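Local coordinates for angiopoietin-related protein 6 (Homo sapiens, PDB 6Y43), which probably acts as a secreted angiopoietin-like growth factor, with a calcium-binding fibrinogen-like globe that probably mediates recognition of partner molecules, at residues G134-W142 with V198-G206. Numbering follows the deposited sequence.
Sequences GDAGDSLSW and VYWAEFRGG
The carbonyl oxygen of Gly137 is gripped from two directions: Trp200 NE1 donates to Gly137 O over 2.8 Å, and the amide of Ser139 adds a weak bond from within its own loop. The indole N-H approaches from above the carbonyl plane, 46° out of it, while the oxygen itself sits almost in the plane of the ring. With CG anti to the backbone N (chi1 -166°), the indole is brought against residues 137-140, its N-H edge at Gly137 O, and Ser139 CB sits over the face of the five-membered ring, 3.4 Å from its centroid and 9° off the ring normal, in a CH-pi contact. Leu140 CB approaches the six-membered ring obliquely, 3.9 Å from Trp200 CH2. These two loops of the fibrinogen C-terminal globe, one following strand 127-133 and the other leading to strand 212-219, thus join over the antiparallel sheet, whose Val99, Leu101, Ala111 and Tyr113 also touch Trp200. A leucine in place of Trp200 would probably leave Gly137 O without the indole N-H and Ser139 CB without an aromatic face to rest on. Residues 200-203 form a type I beta turn, and Ser139 OG accepts from its third residue, Glu202 N, at 2.9 Å. From within this turn the Glu202 side chain reaches across Gly137, with CD 3.4 Å from Gly137 CA; this close approach and the backbone angles of Gly137 both suit a residue without a side chain. Glu202 OE1 accepts a weak bond from Asp138 N, and a water 2.7 Å from Glu202 OE1 donates to it and, weakly, to Asp138 O.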
ATOM      1  N   GLY A 134      16.286   2.015  -1.901  1.00 12.42           N
ATOM      2  CA  GLY A 134      15.656   3.283  -1.561  1.00  9.97           C
ATOM      3  C   GLY A 134      16.280   3.914  -0.335  1.00 11.54           C
ATOM      4  O   GLY A 134      17.046   3.292   0.391  1.00 10.91           O
ATOM      5  N   ASP A 135      15.908   5.184  -0.092  1.00 10.46           N
ATOM      6  CA  ASP A 135      16.447   5.880   1.069  1.00 10.08           C
ATOM      7  C   ASP A 135      15.690   5.575   2.351  1.00 10.73           C
ATOM      8  O   ASP A 135      16.228   5.806   3.436  1.00 10.27           O
ATOM      9  CB  ASP A 135      16.519   7.406   0.823  1.00 10.79           C
ATOM     10  CG  ASP A 135      15.193   8.058   0.505  1.00 16.46           C
ATOM     11  OD1 ASP A 135      14.251   7.383   0.122  1.00 15.65           O
ATOM     12  OD2 ASP A 135      15.137   9.303   0.592  1.00 21.61           O
ATOM     13  N   ALA A 136      14.489   5.008   2.263  1.00  9.98           N
ATOM     14  CA  ALA A 136      13.702   4.773   3.461  1.00  8.58           C
ATOM     15  C   ALA A 136      14.326   3.699   4.339  1.00 10.92           C
ATOM     16  O   ALA A 136      14.183   3.739   5.568  1.00 14.22           O
ATOM     17  CB  ALA A 136      12.284   4.355   3.067  1.00 10.50           C
ATOM     18  N   GLY A 137      14.952   2.710   3.726  1.00  9.09           N
ATOM     19  CA  GLY A 137      15.328   1.509   4.456  1.00 10.57           C
ATOM     20  C   GLY A 137      14.338   0.384   4.186  1.00 10.57           C
ATOM     21  O   GLY A 137      13.171   0.616   3.844  1.00 10.38           O
ATOM     22  N   ASP A 138      14.809  -0.855   4.318  1.00  8.90           N
ATOM     23  CA  ASP A 138      14.023  -2.003   3.859  1.00 10.84           C
ATOM     24  C   ASP A 138      13.229  -2.580   5.027  1.00 11.83           C
ATOM     25  O   ASP A 138      13.576  -3.607   5.616  1.00 13.58           O
ATOM     26  CB  ASP A 138      14.915  -3.053   3.212  1.00 10.44           C
ATOM     27  CG  ASP A 138      14.122  -4.205   2.606  1.00 12.14           C
ATOM     28  OD1 ASP A 138      12.863  -4.176   2.654  1.00 13.37           O
ATOM     29  OD2 ASP A 138      14.774  -5.131   2.088  1.00 18.86           O
ATOM     30  N   SER A 139      12.108  -1.925   5.337  1.00 10.15           N
ATOM     31  CA  SER A 139      11.274  -2.343   6.449  1.00  8.54           C
ATOM     32  C   SER A 139      10.037  -3.127   6.003  1.00  8.52           C
ATOM     33  O   SER A 139       9.146  -3.360   6.818  1.00 10.40           O
ATOM     34  CB  SER A 139      10.875  -1.140   7.294  1.00 10.44           C
ATOM     35  OG  SER A 139      12.020  -0.529   7.884  1.00 11.53           O
ATOM     36  N   LEU A 140      10.002  -3.586   4.750  1.00  9.10           N
ATOM     37  CA  LEU A 140       8.994  -4.542   4.313  1.00  9.20           C
ATOM     38  C   LEU A 140       9.548  -5.939   4.033  1.00 10.74           C
ATOM     39  O   LEU A 140       8.769  -6.886   3.956  1.00 11.18           O
ATOM     40  CB  LEU A 140       8.282  -4.044   3.048  1.00 10.95           C
ATOM     41  CG  LEU A 140       6.912  -4.621   2.723  1.00 12.40           C
ATOM     42  CD1 LEU A 140       5.828  -4.391   3.760  1.00  9.37           C
ATOM     43  CD2 LEU A 140       6.478  -4.065   1.349  1.00 12.61           C
ATOM     44  N   SER A 141      10.859  -6.109   3.910  1.00 10.33           N
ATOM     45  CA  SER A 141      11.378  -7.413   3.513  0.55 13.19           C
ATOM     46  C   SER A 141      11.078  -8.471   4.562  1.00 11.88           C
ATOM     47  O   SER A 141      10.888  -9.638   4.215  1.00 11.26           O
ATOM     48  CB  SER A 141      12.881  -7.314   3.245  0.55 16.79           C
ATOM     49  OG  SER A 141      13.103  -7.026   1.874  0.55 18.65           O
ATOM     50  N   TRP A 142      10.996  -8.078   5.842  1.00  9.50           N
ATOM     51  CA  TRP A 142      10.675  -9.069   6.877  1.00  9.05           C
ATOM     52  C   TRP A 142       9.291  -9.663   6.702  1.00 10.02           C
ATOM     53  O   TRP A 142       8.980 -10.696   7.319  1.00 10.42           O
ATOM     54  CB  TRP A 142      10.763  -8.430   8.247  1.00 10.40           C
ATOM     55  CG  TRP A 142      11.115  -9.390   9.378  1.00  9.80           C
ATOM     56  CD1 TRP A 142      12.055 -10.370   9.351  1.00 10.91           C
ATOM     57  CD2 TRP A 142      10.549  -9.402  10.684  1.00 10.08           C
ATOM     58  NE1 TRP A 142      12.109 -11.017  10.577  1.00  8.13           N
ATOM     59  CE2 TRP A 142      11.193 -10.428  11.411  1.00  9.77           C
ATOM     60  CE3 TRP A 142       9.544  -8.657  11.317  1.00 10.97           C
ATOM     61  CZ2 TRP A 142      10.860 -10.723  12.712  1.00  8.32           C
ATOM     62  CZ3 TRP A 142       9.223  -8.958  12.633  1.00 10.69           C
ATOM     63  CH2 TRP A 142       9.870  -9.979  13.307  1.00  9.74           C
ATOM     64  N   VAL A 198       1.381   4.191  12.281  1.00  6.74           N
ATOM     65  CA  VAL A 198       1.746   4.032  10.881  1.00  7.39           C
ATOM     66  C   VAL A 198       3.258   4.168  10.783  1.00  7.63           C
ATOM     67  O   VAL A 198       3.781   5.279  10.622  1.00  8.23           O
ATOM     68  CB  VAL A 198       1.042   5.077  10.000  1.00  7.11           C
ATOM     69  CG1 VAL A 198       1.511   4.947   8.583  1.00  7.49           C
ATOM     70  CG2 VAL A 198      -0.483   4.974  10.101  1.00 10.25           C
ATOM     71  N   TYR A 199       3.977   3.048  10.913  1.00  7.55           N
ATOM     72  CA  TYR A 199       5.418   3.117  11.100  1.00  8.79           C
ATOM     73  C   TYR A 199       6.215   2.305  10.095  1.00  7.90           C
ATOM     74  O   TYR A 199       5.727   1.409   9.409  1.00  7.69           O
ATOM     75  CB  TYR A 199       5.806   2.711  12.533  1.00  8.75           C
ATOM     76  CG  TYR A 199       5.783   1.230  12.939  1.00  8.88           C
ATOM     77  CD1 TYR A 199       6.771   0.341  12.506  1.00  9.10           C
ATOM     78  CD2 TYR A 199       4.839   0.760  13.832  1.00  9.80           C
ATOM     79  CE1 TYR A 199       6.784  -1.010  12.938  1.00  8.92           C
ATOM     80  CE2 TYR A 199       4.842  -0.576  14.268  1.00  9.49           C
ATOM     81  CZ  TYR A 199       5.814  -1.450  13.815  1.00  9.71           C
ATOM     82  OH  TYR A 199       5.843  -2.761  14.268  1.00 14.56           O
ATOM     83  N   TRP A 200       7.480   2.701  10.008  1.00  7.84           N
ATOM     84  CA  TRP A 200       8.479   2.113   9.126  1.00  8.49           C
ATOM     85  C   TRP A 200       9.750   2.071   9.967  1.00  8.30           C
ATOM     86  O   TRP A 200      10.276   3.115  10.365  1.00  9.58           O
ATOM     87  CB  TRP A 200       8.647   2.962   7.868  1.00  9.31           C
ATOM     88  CG  TRP A 200       9.384   2.332   6.743  1.00  7.99           C
ATOM     89  CD1 TRP A 200      10.708   2.469   6.458  1.00  8.30           C
ATOM     90  CD2 TRP A 200       8.839   1.481   5.716  1.00  6.25           C
ATOM     91  NE1 TRP A 200      11.027   1.763   5.329  1.00  8.54           N
ATOM     92  CE2 TRP A 200       9.906   1.148   4.848  1.00  7.66           C
ATOM     93  CE3 TRP A 200       7.566   0.966   5.450  1.00  7.93           C
ATOM     94  CZ2 TRP A 200       9.737   0.325   3.737  1.00  8.61           C
ATOM     95  CZ3 TRP A 200       7.397   0.145   4.346  1.00  9.83           C
ATOM     96  CH2 TRP A 200       8.482  -0.171   3.502  1.00  7.77           C
ATOM     97  N   ALA A 201      10.195   0.867  10.323  1.00  8.20           N
ATOM     98  CA  ALA A 201      11.247   0.749  11.330  1.00 10.32           C
ATOM     99  C   ALA A 201      12.469   1.592  10.989  1.00  9.64           C
ATOM    100  O   ALA A 201      13.075   2.204  11.872  1.00 10.92           O
ATOM    101  CB  ALA A 201      11.670  -0.707  11.485  1.00 10.85           C
ATOM    102  N   GLU A 202      12.889   1.583   9.732  1.00  8.63           N
ATOM    103  CA  GLU A 202      14.125   2.244   9.357  1.00 10.48           C
ATOM    104  C   GLU A 202      13.923   3.709   8.969  1.00 10.81           C
ATOM    105  O   GLU A 202      14.883   4.362   8.523  1.00 13.23           O
ATOM    106  CB  GLU A 202      14.793   1.467   8.215  1.00 12.47           C
ATOM    107  CG  GLU A 202      16.294   1.315   8.429  1.00 19.42           C
ATOM    108  CD  GLU A 202      16.999   0.616   7.284  1.00 14.16           C
ATOM    109  OE1 GLU A 202      16.587  -0.546   6.973  1.00 14.21           O
ATOM    110  OE2 GLU A 202      17.961   1.251   6.731  1.00 13.19           O
ATOM    111  N   PHE A 203      12.700   4.247   9.127  1.00  8.00           N
ATOM    112  CA  PHE A 203      12.440   5.676   8.899  1.00  9.12           C
ATOM    113  C   PHE A 203      11.537   6.176  10.021  1.00 10.30           C
ATOM    114  O   PHE A 203      10.308   6.105   9.897  1.00  9.48           O
ATOM    115  CB  PHE A 203      11.818   5.942   7.542  1.00  8.75           C
ATOM    116  CG  PHE A 203      11.580   7.400   7.257  1.00  8.43           C
ATOM    117  CD1 PHE A 203      12.645   8.283   7.129  1.00  9.23           C
ATOM    118  CD2 PHE A 203      10.303   7.884   7.097  1.00  8.07           C
ATOM    119  CE1 PHE A 203      12.411   9.620   6.857  1.00 11.37           C
ATOM    120  CE2 PHE A 203      10.073   9.213   6.806  1.00  9.84           C
ATOM    121  CZ  PHE A 203      11.123  10.082   6.701  1.00 10.29           C
ATOM    122  N   ARG A 204      12.170   6.649  11.109  1.00  8.14           N
ATOM    123  CA  ARG A 204      11.617   7.226  12.331  1.00  8.67           C
ATOM    124  C   ARG A 204      11.229   6.156  13.361  1.00  7.63           C
ATOM    125  O   ARG A 204      11.007   6.494  14.529  1.00  9.82           O
ATOM    126  CB  ARG A 204      10.420   8.156  12.067  1.00  8.33           C
ATOM    127  CG  ARG A 204      10.727   9.299  11.062  1.00  9.73           C
ATOM    128  CD  ARG A 204      12.001  10.119  11.429  1.00 12.70           C
ATOM    129  NE  ARG A 204      11.994  10.486  12.837  1.00 11.71           N
ATOM    130  CZ  ARG A 204      11.359  11.526  13.354  1.00 13.55           C
ATOM    131  NH1 ARG A 204      10.681  12.356  12.583  1.00 14.42           N
ATOM    132  NH2 ARG A 204      11.401  11.723  14.660  1.00 18.33           N
ATOM    133  N   GLY A 205      11.163   4.888  12.987  1.00 13.04           N
ATOM    134  CA  GLY A 205      11.121   3.835  13.973  1.00 10.25           C
ATOM    135  C   GLY A 205       9.729   3.368  14.329  1.00  8.26           C
ATOM    136  O   GLY A 205       8.716   3.958  13.962  1.00  9.97           O
ATOM    137  N   GLY A 206       9.705   2.286  15.113  1.00 11.30           N
ATOM    138  CA  GLY A 206       8.482   1.630  15.502  1.00 10.68           C
ATOM    139  C   GLY A 206       7.643   2.378  16.522  1.00 11.79           C
ATOM    140  O   GLY A 206       6.484   2.011  16.716  1.00 13.46           O
TER
HETATM  141  O   HOH W   1      15.097  -2.540   7.906  1.00 36.98           O